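Local coordinates for protein beta-galactosidase (Geobacillus stearothermophilus, PDB 4OIF) that probably hydrolyses terminal non-reducing beta-D-galactose residues from beta-D-galactosides, as an intracellular, zinc-containing trimer of glycoside hydrolase family 42, at residues Ala95-Ser98 with Gln99-Glu103; Asp605-Gln608 with Glu609-Glu612; Pro339-His342 with Phe343-Ser346; Ser480-Thr483 with Ile484-Lys488. All coordinates share one frame; numbering follows the deposited sequence.

Contact 1 of 4, residues Ala95-Ser98 with Gln99-Glu103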
ATOM      1  N   ALA A  95      17.377  19.334  21.011  1.00  9.13           N
ATOM      2  CA  ALA A  95      15.982  19.731  21.180  1.00  5.20           C
ATOM      3  C   ALA A  95      15.816  21.226  21.555  1.00 15.40           C
ATOM      4  O   ALA A  95      14.801  21.866  21.173  1.00  9.30           O
ATOM      5  CB  ALA A  95      15.320  18.852  22.207  1.00  7.13           C
ATOM      6  N   TRP A  96      16.798  21.801  22.266  1.00 10.23           N
ATOM      7  CA  TRP A  96      16.676  23.219  22.647  1.00  7.54           C
ATOM      8  C   TRP A  96      16.669  24.077  21.398  1.00  6.74           C
ATOM      9  O   TRP A  96      15.918  25.051  21.306  1.00  8.20           O
ATOM     10  CB  TRP A  96      17.778  23.692  23.629  1.00  6.50           C
ATOM     11  CG  TRP A  96      19.232  23.485  23.244  1.00  8.82           C
ATOM     12  CD1 TRP A  96      20.065  22.510  23.713  1.00  9.07           C
ATOM     13  CD2 TRP A  96      20.027  24.291  22.366  1.00  9.86           C
ATOM     14  NE1 TRP A  96      21.313  22.641  23.165  1.00  9.45           N
ATOM     15  CE2 TRP A  96      21.320  23.726  22.334  1.00  9.98           C
ATOM     16  CE3 TRP A  96      19.773  25.432  21.598  1.00 10.85           C
ATOM     17  CZ2 TRP A  96      22.350  24.253  21.557  1.00  8.28           C
ATOM     18  CZ3 TRP A  96      20.794  25.957  20.825  1.00 10.13           C
ATOM     19  CH2 TRP A  96      22.066  25.369  20.810  1.00 13.87           C
ATOM     20  N   LEU A  97      17.472  23.674  20.421  1.00  9.16           N
ATOM     21  CA  LEU A  97      17.623  24.438  19.193  1.00  7.78           C
ATOM     22  C   LEU A  97      16.341  24.450  18.372  1.00  8.30           C
ATOM     23  O   LEU A  97      15.896  25.500  17.939  1.00 13.54           O
ATOM     24  CB  LEU A  97      18.782  23.882  18.371  1.00  7.71           C
ATOM     25  CG  LEU A  97      19.511  24.902  17.492  1.00 14.58           C
ATOM     26  CD1 LEU A  97      20.951  24.458  17.243  1.00 12.15           C
ATOM     27  CD2 LEU A  97      18.776  25.159  16.175  1.00  3.34           C
ATOM     28  N   SER A  98      15.756  23.282  18.145  1.00  6.61           N
ATOM     29  CA  SER A  98      14.461  23.218  17.487  1.00 10.19           C
ATOM     30  C   SER A  98      13.450  24.061  18.260  1.00 15.38           C
ATOM     31  O   SER A  98      12.638  24.769  17.662  1.00 16.57           O
ATOM     32  CB  SER A  98      13.961  21.768  17.371  1.00  9.79           C
ATOM     33  OG  SER A  98      14.866  20.953  16.639  1.00  9.45           O
ATOM     34  N   GLN A  99      13.504  24.003  19.591  1.00 10.09           N
ATOM     35  CA  GLN A  99      12.464  24.659  20.377  1.00 12.93           C
ATOM     36  C   GLN A  99      12.533  26.179  20.277  1.00 13.29           C
ATOM     37  O   GLN A  99      11.512  26.845  20.130  1.00 12.65           O
ATOM     38  CB  GLN A  99      12.544  24.229  21.839  1.00 16.65           C
ATOM     39  CG  GLN A  99      11.362  24.685  22.676  1.00 13.36           C
ATOM     40  CD  GLN A  99      11.471  24.250  24.132  1.00 10.98           C
ATOM     41  OE1 GLN A  99      12.520  24.397  24.767  1.00 16.02           O
ATOM     42  NE2 GLN A  99      10.388  23.703  24.663  1.00 12.11           N
ATOM     43  N   LYS A 100      13.743  26.721  20.351  1.00 11.45           N
ATOM     44  CA  LYS A 100      13.942  28.168  20.333  1.00  6.46           C
ATOM     45  C   LYS A 100      13.930  28.747  18.919  1.00 16.63           C
ATOM     46  O   LYS A 100      13.570  29.906  18.707  1.00 19.21           O
ATOM     47  CB  LYS A 100      15.263  28.511  21.020  1.00  7.86           C
ATOM     48  CG  LYS A 100      15.552  29.983  21.121  1.00 16.50           C
ATOM     49  CD  LYS A 100      16.758  30.246  21.995  1.00 24.07           C
ATOM     50  CE  LYS A 100      16.956  31.737  22.214  1.00 17.35           C
ATOM     51  NZ  LYS A 100      17.989  32.010  23.244  1.00 19.83           N
ATOM     52  N   TYR A 101      14.339  27.943  17.947  1.00 10.09           N
ATOM     53  CA  TYR A 101      14.446  28.429  16.582  1.00  6.15           C
ATOM     54  C   TYR A 101      13.712  27.503  15.641  1.00 14.22           C
ATOM     55  O   TYR A 101      14.341  26.770  14.872  1.00 13.88           O
ATOM     56  CB  TYR A 101      15.903  28.544  16.154  1.00  8.06           C
ATOM     57  CG  TYR A 101      16.795  29.311  17.103  1.00 12.99           C
ATOM     58  CD1 TYR A 101      16.731  30.694  17.189  1.00 10.38           C
ATOM     59  CD2 TYR A 101      17.728  28.652  17.892  1.00 12.03           C
ATOM     60  CE1 TYR A 101      17.553  31.387  18.051  1.00 10.67           C
ATOM     61  CE2 TYR A 101      18.558  29.341  18.749  1.00 10.45           C
ATOM     62  CZ  TYR A 101      18.466  30.706  18.829  1.00 13.82           C
ATOM     63  OH  TYR A 101      19.299  31.393  19.683  1.00 18.49           O
ATOM     64  N   PRO A 102      12.372  27.541  15.684  1.00 22.63           N
ATOM     65  CA  PRO A 102      11.562  26.587  14.923  1.00 21.05           C
ATOM     66  C   PRO A 102      11.794  26.653  13.415  1.00 16.35           C
ATOM     67  O   PRO A 102      11.356  25.749  12.703  1.00 16.01           O
ATOM     68  CB  PRO A 102      10.123  26.983  15.285  1.00 11.34           C
ATOM     69  CG  PRO A 102      10.213  28.340  15.841  1.00  7.54           C
ATOM     70  CD  PRO A 102      11.538  28.443  16.495  1.00 10.54           C
ATOM     71  N   GLU A 103      12.499  27.671  12.938  1.00  8.41           N
ATOM     72  CA  GLU A 103      12.713  27.822  11.505  1.00  7.83           C
ATOM     73  C   GLU A 103      13.635  26.748  10.950  1.00 12.60           C
ATOM     74  O   GLU A 103      13.757  26.596   9.736  1.00 16.03           O
ATOM     75  CB  GLU A 103      13.290  29.205  11.191  1.00 11.44           C
ATOM     76  CG  GLU A 103      14.760  29.342  11.531  1.00 19.30           C
ATOM     77  CD  GLU A 103      15.443  30.478  10.776  1.00 10.92           C
ATOM     78  OE1 GLU A 103      14.811  31.526  10.544  1.00 18.49           O
ATOM     79  OE2 GLU A 103      16.616  30.316  10.405  1.00 12.03           O
TER
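Leu97 meets the ring of Tyr101 one helical turn on: Leu97 CD2 lies 4.0 Å from Tyr101 CD2, the two side chains crossing at about a right angle. One face of this ring is covered by its own neighbour, with CG of Lys100 standing 3.7 Å above the plane over its centre. The indole of Trp96 carries CB of Leu97 over one face, toward the rim. The tyrosine ring is brought back along the helix, near Leu97, because CG is anti to the carbonyl carbon (chi1 -51°). The carbonyl of Leu97 accepts the amide of Tyr101, with Tyr101 N at 2.9 Å from Leu97 O, the last of three successive i to i+4 bonds; Tyr101 itself leaves helical geometry. Beyond it the chain turns through Pro102, whose CA makes a CH...O contact with Ser98 O at 3.5 Å.

The polar ends are engaged elsewhere. Glu62 takes both the ammonium of Lys100 and the hydroxyl of Tyr101, while Gln99 donates through NE2 to Ser204 of the second subunit. Apolar parts of Leu97, Lys100 and Tyr101 thus line one side of the turn ending helix 95-100. One carboxylate gathers the neighbouring polar tips of the lysine and the tyrosine, and it probably helps to hold CG of Lys100 over the ring.

Contact 2 of 4, residues Asp605-Gln608 with Glu609-Glu612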
ATOM      1  N   ASP A 605      28.287 -12.492 -24.743  1.00 11.77           N
ATOM      2  CA  ASP A 605      28.835 -12.744 -26.080  1.00 10.16           C
ATOM      3  C   ASP A 605      29.251 -11.443 -26.820  1.00 13.06           C
ATOM      4  O   ASP A 605      30.366 -11.330 -27.386  1.00 16.64           O
ATOM      5  CB  ASP A 605      27.815 -13.552 -26.891  1.00  7.21           C
ATOM      6  CG  ASP A 605      27.524 -14.947 -26.274  1.00 12.37           C
ATOM      7  OD1 ASP A 605      28.283 -15.402 -25.396  1.00 13.75           O
ATOM      8  OD2 ASP A 605      26.541 -15.606 -26.667  1.00  6.15           O
ATOM      9  N   PHE A 606      28.359 -10.460 -26.780  1.00 11.54           N
ATOM     10  CA  PHE A 606      28.561  -9.158 -27.405  1.00 13.62           C
ATOM     11  C   PHE A 606      29.843  -8.498 -26.893  1.00  9.50           C
ATOM     12  O   PHE A 606      30.758  -8.088 -27.658  1.00 11.31           O
ATOM     13  CB  PHE A 606      27.333  -8.265 -27.125  1.00 10.20           C
ATOM     14  CG  PHE A 606      27.403  -6.913 -27.770  1.00  5.56           C
ATOM     15  CD1 PHE A 606      26.954  -6.725 -29.068  1.00  6.62           C
ATOM     16  CD2 PHE A 606      27.937  -5.831 -27.088  1.00  5.26           C
ATOM     17  CE1 PHE A 606      27.038  -5.468 -29.674  1.00  5.79           C
ATOM     18  CE2 PHE A 606      28.024  -4.589 -27.690  1.00  7.62           C
ATOM     19  CZ  PHE A 606      27.573  -4.411 -28.990  1.00  1.89           C
ATOM     20  N   TYR A 607      29.908  -8.409 -25.572  1.00 15.17           N
ATOM     21  CA  TYR A 607      31.034  -7.750 -24.945  1.00 20.49           C
ATOM     22  C   TYR A 607      32.283  -8.618 -24.998  1.00 20.05           C
ATOM     23  O   TYR A 607      33.387  -8.102 -24.906  1.00 17.99           O
ATOM     24  CB  TYR A 607      30.697  -7.356 -23.508  1.00 13.35           C
ATOM     25  CG  TYR A 607      29.823  -6.123 -23.445  1.00 11.25           C
ATOM     26  CD1 TYR A 607      30.245  -4.923 -24.006  1.00 12.05           C
ATOM     27  CD2 TYR A 607      28.578  -6.159 -22.839  1.00  8.00           C
ATOM     28  CE1 TYR A 607      29.452  -3.794 -23.962  1.00 13.17           C
ATOM     29  CE2 TYR A 607      27.775  -5.032 -22.793  1.00 10.59           C
ATOM     30  CZ  TYR A 607      28.220  -3.856 -23.348  1.00 11.13           C
ATOM     31  OH  TYR A 607      27.427  -2.742 -23.294  1.00 10.14           O
ATOM     32  N   GLN A 608      32.117  -9.925 -25.172  1.00 10.64           N
ATOM     33  CA  GLN A 608      33.272 -10.791 -25.329  1.00 13.94           C
ATOM     34  C   GLN A 608      33.956 -10.410 -26.610  1.00 22.31           C
ATOM     35  O   GLN A 608      35.192 -10.248 -26.658  1.00 20.77           O
ATOM     36  CB  GLN A 608      32.886 -12.266 -25.370  1.00 14.91           C
ATOM     37  CG  GLN A 608      34.086 -13.189 -25.280  1.00 34.08           C
ATOM     38  CD  GLN A 608      34.849 -13.008 -23.971  1.00 48.85           C
ATOM     39  OE1 GLN A 608      34.255 -12.729 -22.924  1.00 42.28           O
ATOM     40  NE2 GLN A 608      36.171 -13.156 -24.027  1.00 42.18           N
ATOM     41  N   GLU A 609      33.135 -10.257 -27.650  1.00 21.59           N
ATOM     42  CA  GLU A 609      33.661  -9.802 -28.931  1.00 15.41           C
ATOM     43  C   GLU A 609      34.330  -8.453 -28.803  1.00 11.42           C
ATOM     44  O   GLU A 609      35.398  -8.236 -29.380  1.00 12.78           O
ATOM     45  CB  GLU A 609      32.569  -9.734 -29.986  1.00 12.04           C
ATOM     46  CG  GLU A 609      32.162 -11.089 -30.497  1.00 27.82           C
ATOM     47  CD  GLU A 609      32.128 -11.132 -31.998  1.00 39.22           C
ATOM     48  OE1 GLU A 609      32.442 -10.092 -32.617  1.00 46.22           O
ATOM     49  OE2 GLU A 609      31.779 -12.196 -32.555  1.00 49.87           O
ATOM     50  N   LEU A 610      33.722  -7.540 -28.051  1.00 13.46           N
ATOM     51  CA  LEU A 610      34.406  -6.250 -27.876  1.00 14.08           C
ATOM     52  C   LEU A 610      35.738  -6.373 -27.101  1.00 21.34           C
ATOM     53  O   LEU A 610      36.665  -5.601 -27.335  1.00 20.58           O
ATOM     54  CB  LEU A 610      33.488  -5.240 -27.188  1.00 10.15           C
ATOM     55  CG  LEU A 610      32.501  -4.591 -28.164  1.00 16.81           C
ATOM     56  CD1 LEU A 610      31.558  -3.616 -27.455  1.00  8.65           C
ATOM     57  CD2 LEU A 610      33.249  -3.887 -29.300  1.00 14.54           C
ATOM     58  N   MET A 611      35.833  -7.347 -26.197  1.00 18.96           N
ATOM     59  CA  MET A 611      37.033  -7.554 -25.377  1.00 13.16           C
ATOM     60  C   MET A 611      38.172  -8.127 -26.214  1.00 19.12           C
ATOM     61  O   MET A 611      39.339  -7.786 -26.022  1.00 17.39           O
ATOM     62  CB  MET A 611      36.752  -8.507 -24.208  1.00 14.15           C
ATOM     63  CG  MET A 611      35.918  -7.972 -23.048  1.00 10.88           C
ATOM     64  SD  MET A 611      35.327  -9.360 -22.036  1.00 18.74           S
ATOM     65  CE  MET A 611      34.167  -8.545 -20.941  1.00 20.11           C
ATOM     66  N   GLU A 612      37.837  -9.035 -27.121  1.00 12.75           N
ATOM     67  CA  GLU A 612      38.845  -9.542 -28.030  1.00  9.42           C
ATOM     68  C   GLU A 612      39.256  -8.432 -28.993  1.00 18.77           C
ATOM     69  O   GLU A 612      40.445  -8.183 -29.193  1.00 18.45           O
ATOM     70  CB  GLU A 612      38.325 -10.771 -28.772  1.00 15.64           C
ATOM     71  CG  GLU A 612      38.130 -11.968 -27.849  1.00 27.64           C
ATOM     72  CD  GLU A 612      37.339 -13.094 -28.485  1.00 38.73           C
ATOM     73  OE1 GLU A 612      36.908 -12.943 -29.648  1.00 48.83           O
ATOM     74  OE2 GLU A 612      37.141 -14.131 -27.813  1.00 40.53           O
TER
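Gln608, Leu610 and Tyr607 carry most of this contact, which spans two turns of helix 600-613. With CG opposite the backbone N (chi1 -170°), the Gln608 chain bends at chi2 (61°), a fold that brings the amide back beside the next turn. Its OE1 comes within 3.6 Å of Met611 SD, the two chains crossing at about a right angle. Its NE2 faces the carboxylate of Glu612 more loosely, 4.0 Å from Glu612 OE2, with amide and carboxylate planes 77° apart. OE1 has a stronger partner, the NE of Arg452; a leucine in place of Gln608 would probably leave that guanidinium without this acceptor and the sulfur of Met611 without its polar neighbour.

On another side of the helix, CD1 of Leu610 packs against two aromatic side chains. It approaches Phe606 CE2 at 3.7 Å, with the chains side by side and pointing the same way, and Tyr607 CD1 at 3.9 Å. The rings pack on each other as well, CD2 of Phe606 lying over the centre of one face of Tyr607. Backbone bonds knit the turns together, Glu612 N meeting Gln608 O at 2.9 Å.

The apolar side rests on the mixed sheet of the trimerisation domain: Leu610 touches strands 470-473, 496-500 and 589-594, and Phe606 packs on Tyr592. Tyr607 meets Phe449 of helix 438-451 edge-to-face, and its hydroxyl bonds His445 there.

Contact 3 of 4, residues Pro339-His342 with Phe343-Ser346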
ATOM      1  N   PRO A 339      30.222 -16.523   8.996  1.00 12.66           N
ATOM      2  CA  PRO A 339      31.677 -16.567   9.207  1.00  6.77           C
ATOM      3  C   PRO A 339      32.422 -16.442   7.883  1.00  9.67           C
ATOM      4  O   PRO A 339      32.021 -17.092   6.915  1.00 10.32           O
ATOM      5  CB  PRO A 339      31.899 -17.947   9.825  1.00  5.25           C
ATOM      6  CG  PRO A 339      30.611 -18.234  10.551  1.00 15.29           C
ATOM      7  CD  PRO A 339      29.520 -17.594   9.730  1.00 10.43           C
ATOM      8  N   GLY A 340      33.447 -15.596   7.831  1.00  5.54           N
ATOM      9  CA  GLY A 340      34.225 -15.415   6.621  1.00  5.55           C
ATOM     10  C   GLY A 340      33.730 -14.310   5.692  1.00 13.50           C
ATOM     11  O   GLY A 340      34.513 -13.727   4.933  1.00  7.17           O
ATOM     12  N   MET A 341      32.434 -14.017   5.749  1.00  9.68           N
ATOM     13  CA  MET A 341      31.847 -13.067   4.822  1.00 13.25           C
ATOM     14  C   MET A 341      32.305 -11.641   5.124  1.00 14.24           C
ATOM     15  O   MET A 341      32.450 -10.814   4.212  1.00 10.25           O
ATOM     16  CB  MET A 341      30.320 -13.162   4.859  1.00 12.83           C
ATOM     17  CG  MET A 341      29.609 -12.066   4.082  1.00  8.17           C
ATOM     18  SD  MET A 341      30.056 -12.016   2.337  1.00 17.76           S
ATOM     19  CE  MET A 341      29.474 -13.605   1.818  1.00  4.29           C
ATOM     20  N   HIS A 342      32.531 -11.347   6.402  1.00  9.65           N
ATOM     21  CA  HIS A 342      32.984 -10.013   6.751  1.00  8.95           C
ATOM     22  C   HIS A 342      34.385  -9.778   6.204  1.00  7.32           C
ATOM     23  O   HIS A 342      34.660  -8.748   5.561  1.00  8.55           O
ATOM     24  CB  HIS A 342      32.966  -9.777   8.256  1.00  8.26           C
ATOM     25  CG  HIS A 342      33.438  -8.410   8.625  1.00 13.35           C
ATOM     26  ND1 HIS A 342      32.877  -7.270   8.094  1.00 15.22           N
ATOM     27  CD2 HIS A 342      34.453  -7.994   9.417  1.00 12.06           C
ATOM     28  CE1 HIS A 342      33.504  -6.210   8.569  1.00 14.61           C
ATOM     29  NE2 HIS A 342      34.470  -6.623   9.369  1.00 13.13           N
ATOM     30  N   PHE A 343      35.267 -10.742   6.446  1.00  7.23           N
ATOM     31  CA  PHE A 343      36.623 -10.663   5.910  1.00 13.64           C
ATOM     32  C   PHE A 343      36.600 -10.459   4.376  1.00  9.91           C
ATOM     33  O   PHE A 343      37.250  -9.541   3.819  1.00  8.46           O
ATOM     34  CB  PHE A 343      37.430 -11.917   6.285  1.00  8.87           C
ATOM     35  CG  PHE A 343      38.886 -11.773   6.012  1.00  8.96           C
ATOM     36  CD1 PHE A 343      39.727 -11.222   6.957  1.00 10.33           C
ATOM     37  CD2 PHE A 343      39.409 -12.114   4.771  1.00 13.69           C
ATOM     38  CE1 PHE A 343      41.069 -11.033   6.682  1.00  5.72           C
ATOM     39  CE2 PHE A 343      40.747 -11.936   4.495  1.00  6.65           C
ATOM     40  CZ  PHE A 343      41.577 -11.392   5.454  1.00  4.56           C
ATOM     41  N   LEU A 344      35.810 -11.300   3.717  1.00  7.54           N
ATOM     42  CA  LEU A 344      35.658 -11.291   2.264  1.00  7.67           C
ATOM     43  C   LEU A 344      35.211  -9.937   1.734  1.00  8.25           C
ATOM     44  O   LEU A 344      35.851  -9.370   0.831  1.00 10.74           O
ATOM     45  CB  LEU A 344      34.665 -12.378   1.847  1.00  6.73           C
ATOM     46  CG  LEU A 344      34.053 -12.391   0.446  1.00  8.31           C
ATOM     47  CD1 LEU A 344      35.104 -12.458  -0.661  1.00  6.57           C
ATOM     48  CD2 LEU A 344      33.049 -13.542   0.316  1.00  3.38           C
ATOM     49  N   SER A 345      34.123  -9.419   2.304  1.00  6.38           N
ATOM     50  CA  SER A 345      33.573  -8.130   1.882  1.00  6.09           C
ATOM     51  C   SER A 345      34.557  -6.970   2.131  1.00  7.72           C
ATOM     52  O   SER A 345      34.672  -6.047   1.309  1.00  9.20           O
ATOM     53  CB  SER A 345      32.229  -7.864   2.576  1.00  6.64           C
ATOM     54  OG  SER A 345      32.354  -7.662   3.972  1.00 11.07           O
ATOM     55  N   SER A 346      35.282  -7.019   3.245  1.00  4.84           N
ATOM     56  CA  SER A 346      36.264  -5.976   3.502  1.00  7.43           C
ATOM     57  C   SER A 346      37.371  -5.991   2.447  1.00  6.94           C
ATOM     58  O   SER A 346      37.793  -4.928   1.918  1.00  8.97           O
ATOM     59  CB  SER A 346      36.850  -6.143   4.901  1.00 10.34           C
ATOM     60  OG  SER A 346      35.814  -6.229   5.854  1.00  7.34           O
TER
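Gly340, with a positive phi of 91°, occupies the N-cap of helix 341-351 and starts its ladder by accepting the amide of Leu344, whose N lies 3.0 Å from Gly340 O. One later rung is doubled by the hydroxyl of Ser346. This residue turns OG back beside its own nitrogen (chi1 -52°) and donates to the carbonyl it shares with its amide: Ser346 OG is 2.8 Å and Ser346 N 3.0 Å from His342 O. The two donors reach that oxygen from opposite faces of the carbonyl plane, the hydroxyl clearly above it. Ser345 OG is close to two acceptors, Met341 O at 3.2 Å and His342 O at 3.0 Å, and its proton may serve either.

The hydroxyl of Ser346 also lies over one face of the His342 imidazole, 3.6 Å above the plane and toward the rim. Lys337 meets both His342 ND1 and Ser345 OG, and Tyr359 OH bonds to His342 NE2. Replacing His342 by an alanine is likely to cost Lys337 one of its partners and the Tyr359 hydroxyl its mate on the ring, and to take away the face against which Ser346 OG rests. On another side, Met341 folds at chi2 and chi3, placing Met341 CE 3.9 Å from Leu344 CD2.

Glu390 receives the N-H groups of Gly340 and Phe343 at this helix start. The helix lies in sequence between strands 319-322 and 356-359 of the TIM barrel, a beta-alpha-beta passage late in the fold; the side chain of His342 is about 11 Å from that of Glu322, the predicted nucleophile.

Contact 4 of 4, residues Ser480-Thr483 with Ile484-Lys488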
ATOM      1  N   SER A 480      22.523  16.293 -23.079  1.00  8.32           N
ATOM      2  CA  SER A 480      22.632  17.632 -23.647  1.00  7.78           C
ATOM      3  C   SER A 480      23.313  17.609 -25.004  1.00 10.91           C
ATOM      4  O   SER A 480      23.978  16.634 -25.358  1.00 10.56           O
ATOM      5  CB  SER A 480      23.407  18.564 -22.695  1.00 10.32           C
ATOM      6  OG  SER A 480      24.798  18.249 -22.644  1.00 10.54           O
ATOM      7  N   GLU A 481      23.160  18.697 -25.753  1.00 11.96           N
ATOM      8  CA  GLU A 481      23.884  18.874 -27.003  1.00  9.51           C
ATOM      9  C   GLU A 481      25.383  18.741 -26.768  1.00 13.56           C
ATOM     10  O   GLU A 481      26.101  18.131 -27.563  1.00 18.31           O
ATOM     11  CB  GLU A 481      23.575  20.239 -27.617  1.00 11.90           C
ATOM     12  CG  GLU A 481      22.140  20.438 -28.048  1.00 17.56           C
ATOM     13  CD  GLU A 481      21.941  20.192 -29.531  1.00 19.60           C
ATOM     14  OE1 GLU A 481      22.688  19.373 -30.098  1.00 30.05           O
ATOM     15  OE2 GLU A 481      21.051  20.830 -30.132  1.00 35.28           O
ATOM     16  N   GLU A 482      25.840  19.310 -25.661  1.00  8.80           N
ATOM     17  CA  GLU A 482      27.250  19.351 -25.336  1.00  8.41           C
ATOM     18  C   GLU A 482      27.825  17.955 -25.070  1.00 12.81           C
ATOM     19  O   GLU A 482      28.900  17.598 -25.593  1.00 13.84           O
ATOM     20  CB  GLU A 482      27.461  20.267 -24.139  1.00  5.48           C
ATOM     21  CG  GLU A 482      28.821  20.162 -23.494  1.00 21.54           C
ATOM     22  CD  GLU A 482      28.958  21.115 -22.326  1.00 40.79           C
ATOM     23  OE1 GLU A 482      28.796  22.332 -22.542  1.00 68.84           O
ATOM     24  OE2 GLU A 482      29.205  20.650 -21.190  1.00 60.26           O
ATOM     25  N   THR A 483      27.106  17.163 -24.274  1.00  6.06           N
ATOM     26  CA  THR A 483      27.510  15.778 -24.032  1.00 10.13           C
ATOM     27  C   THR A 483      27.484  14.963 -25.320  1.00 10.94           C
ATOM     28  O   THR A 483      28.371  14.144 -25.548  1.00 12.52           O
ATOM     29  CB  THR A 483      26.615  15.068 -22.998  1.00  9.13           C
ATOM     30  OG1 THR A 483      26.713  15.735 -21.733  1.00  9.62           O
ATOM     31  CG2 THR A 483      27.044  13.608 -22.842  1.00  3.27           C
ATOM     32  N   ILE A 484      26.466  15.178 -26.151  1.00  7.08           N
ATOM     33  CA  ILE A 484      26.411  14.531 -27.459  1.00 12.58           C
ATOM     34  C   ILE A 484      27.657  14.858 -28.288  1.00  9.95           C
ATOM     35  O   ILE A 484      28.260  13.977 -28.864  1.00 10.83           O
ATOM     36  CB  ILE A 484      25.155  14.941 -28.260  1.00 14.84           C
ATOM     37  CG1 ILE A 484      23.906  14.279 -27.687  1.00 13.41           C
ATOM     38  CG2 ILE A 484      25.288  14.519 -29.712  1.00 13.26           C
ATOM     39  CD1 ILE A 484      22.606  14.803 -28.310  1.00 11.52           C
ATOM     40  N   ALA A 485      28.042  16.126 -28.331  1.00 11.26           N
ATOM     41  CA  ALA A 485      29.231  16.529 -29.069  1.00 12.56           C
ATOM     42  C   ALA A 485      30.465  15.838 -28.507  1.00 12.10           C
ATOM     43  O   ALA A 485      31.335  15.377 -29.260  1.00 17.61           O
ATOM     44  CB  ALA A 485      29.402  18.048 -29.036  1.00  6.84           C
ATOM     45  N   ARG A 486      30.547  15.750 -27.185  1.00  7.89           N
ATOM     46  CA  ARG A 486      31.685  15.048 -26.595  1.00  8.59           C
ATOM     47  C   ARG A 486      31.699  13.570 -27.009  1.00 11.78           C
ATOM     48  O   ARG A 486      32.746  13.032 -27.366  1.00 23.45           O
ATOM     49  CB  ARG A 486      31.686  15.209 -25.071  1.00 10.98           C
ATOM     50  CG  ARG A 486      31.958  16.644 -24.645  1.00  4.36           C
ATOM     51  CD  ARG A 486      31.692  16.868 -23.194  1.00 10.68           C
ATOM     52  NE  ARG A 486      32.594  16.078 -22.372  1.00 33.50           N
ATOM     53  CZ  ARG A 486      32.235  15.418 -21.275  1.00 32.41           C
ATOM     54  NH1 ARG A 486      30.973  15.444 -20.851  1.00 35.47           N
ATOM     55  NH2 ARG A 486      33.143  14.722 -20.607  1.00 16.92           N
ATOM     56  N   LEU A 487      30.538  12.929 -27.006  1.00 11.82           N
ATOM     57  CA  LEU A 487      30.428  11.548 -27.457  1.00 13.24           C
ATOM     58  C   LEU A 487      30.896  11.407 -28.902  1.00 12.89           C
ATOM     59  O   LEU A 487      31.623  10.466 -29.262  1.00 16.59           O
ATOM     60  CB  LEU A 487      28.984  11.059 -27.307  1.00  8.48           C
ATOM     61  CG  LEU A 487      28.503  10.986 -25.853  1.00 12.56           C
ATOM     62  CD1 LEU A 487      27.018  10.639 -25.762  1.00  7.31           C
ATOM     63  CD2 LEU A 487      29.355   9.998 -25.032  1.00  6.46           C
ATOM     64  N   LYS A 488      30.476  12.361 -29.718  1.00  9.18           N
ATOM     65  CA  LYS A 488      30.812  12.399 -31.128  1.00 14.08           C
ATOM     66  C   LYS A 488      32.332  12.440 -31.307  1.00 11.99           C
ATOM     67  O   LYS A 488      32.908  11.610 -32.031  1.00 12.60           O
ATOM     68  CB  LYS A 488      30.136  13.611 -31.779  1.00 14.54           C
ATOM     69  CG  LYS A 488      30.249  13.705 -33.284  1.00 14.86           C
ATOM     70  CD  LYS A 488      29.745  15.053 -33.734  1.00 17.17           C
ATOM     71  CE  LYS A 488      29.727  15.185 -35.240  1.00 26.28           C
ATOM     72  NZ  LYS A 488      29.479  16.601 -35.628  1.00 30.37           N
TER
HETATM   73  O   HOH W   1      28.821  16.972 -21.241  1.00 15.64           O
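Ile484 folds back on the start of helix 481-492: its amide nitrogen is 3.0 Å from Ser480 O, and CG1 packs on the same oxygen at 3.3 Å. The branch reaches it because CG1 stands anti to the carbonyl carbon (chi1 -73°). Ser480 is the N-cap of the helix, and its OG accepts from Thr483 N at 3.0 Å in a nearly straight bond (170°). Ala485 follows with its own i to i+4 bond, donated to Glu481 O, while its methyl group rests near Glu482 O.

The helix connects strand 470-473 to strand 496-500, a beta-alpha-beta unit in the trimerisation domain, and its buried side chains turn partly toward helix 519-525, where Ile484 touches Leu521.

Arg486 lays its aliphatic part along the preceding turn, CG lying 3.3 Å from Glu482 O, and bends at chi3. A water then spans the gap to Thr483. It sits at the guanidinium edge, in plane, accepting from Arg486 NH1 at 2.7 Å, and it makes a short 2.5 Å bond with Thr483 OG1. NH1 also donates to Lys461 O, and the guanidinium has a cation-pi contact with Phe465. The carboxylate of Glu482 is only a loose electrostatic neighbour.

Leu487 runs side by side with Thr483, pointing the same way, with Leu487 CD1 4.2 Å from Thr483 CG2. Its amide is bonded to Thr483 O. Lys488 closes the segment by donating its amide to Ile484 O, while NZ reaches out in a salt bridge to Asp520.

The four contacts follow one another along the chain in the order 1, 3, 4, 2, each on a single helix or at its end. Contacts 1 and 3 belong to the TIM-barrel part of the chain, yet their centres are 44 Å apart: contact 1 stands on the periphery near the zinc site and beside the second subunit, contact 3 on a barrel helix preceding strand 356-359. Contacts 4 and 2 share the trimerisation domain and its mixed sheet, with centres 26 Å apart and nearest atoms about 13 Å. Contacts 1 and 2 lie farthest apart, at 60 Å between centres and on opposite sides of the chain's centre. Barrel and trimerisation domain are thus each represented by two local contacts that do not touch.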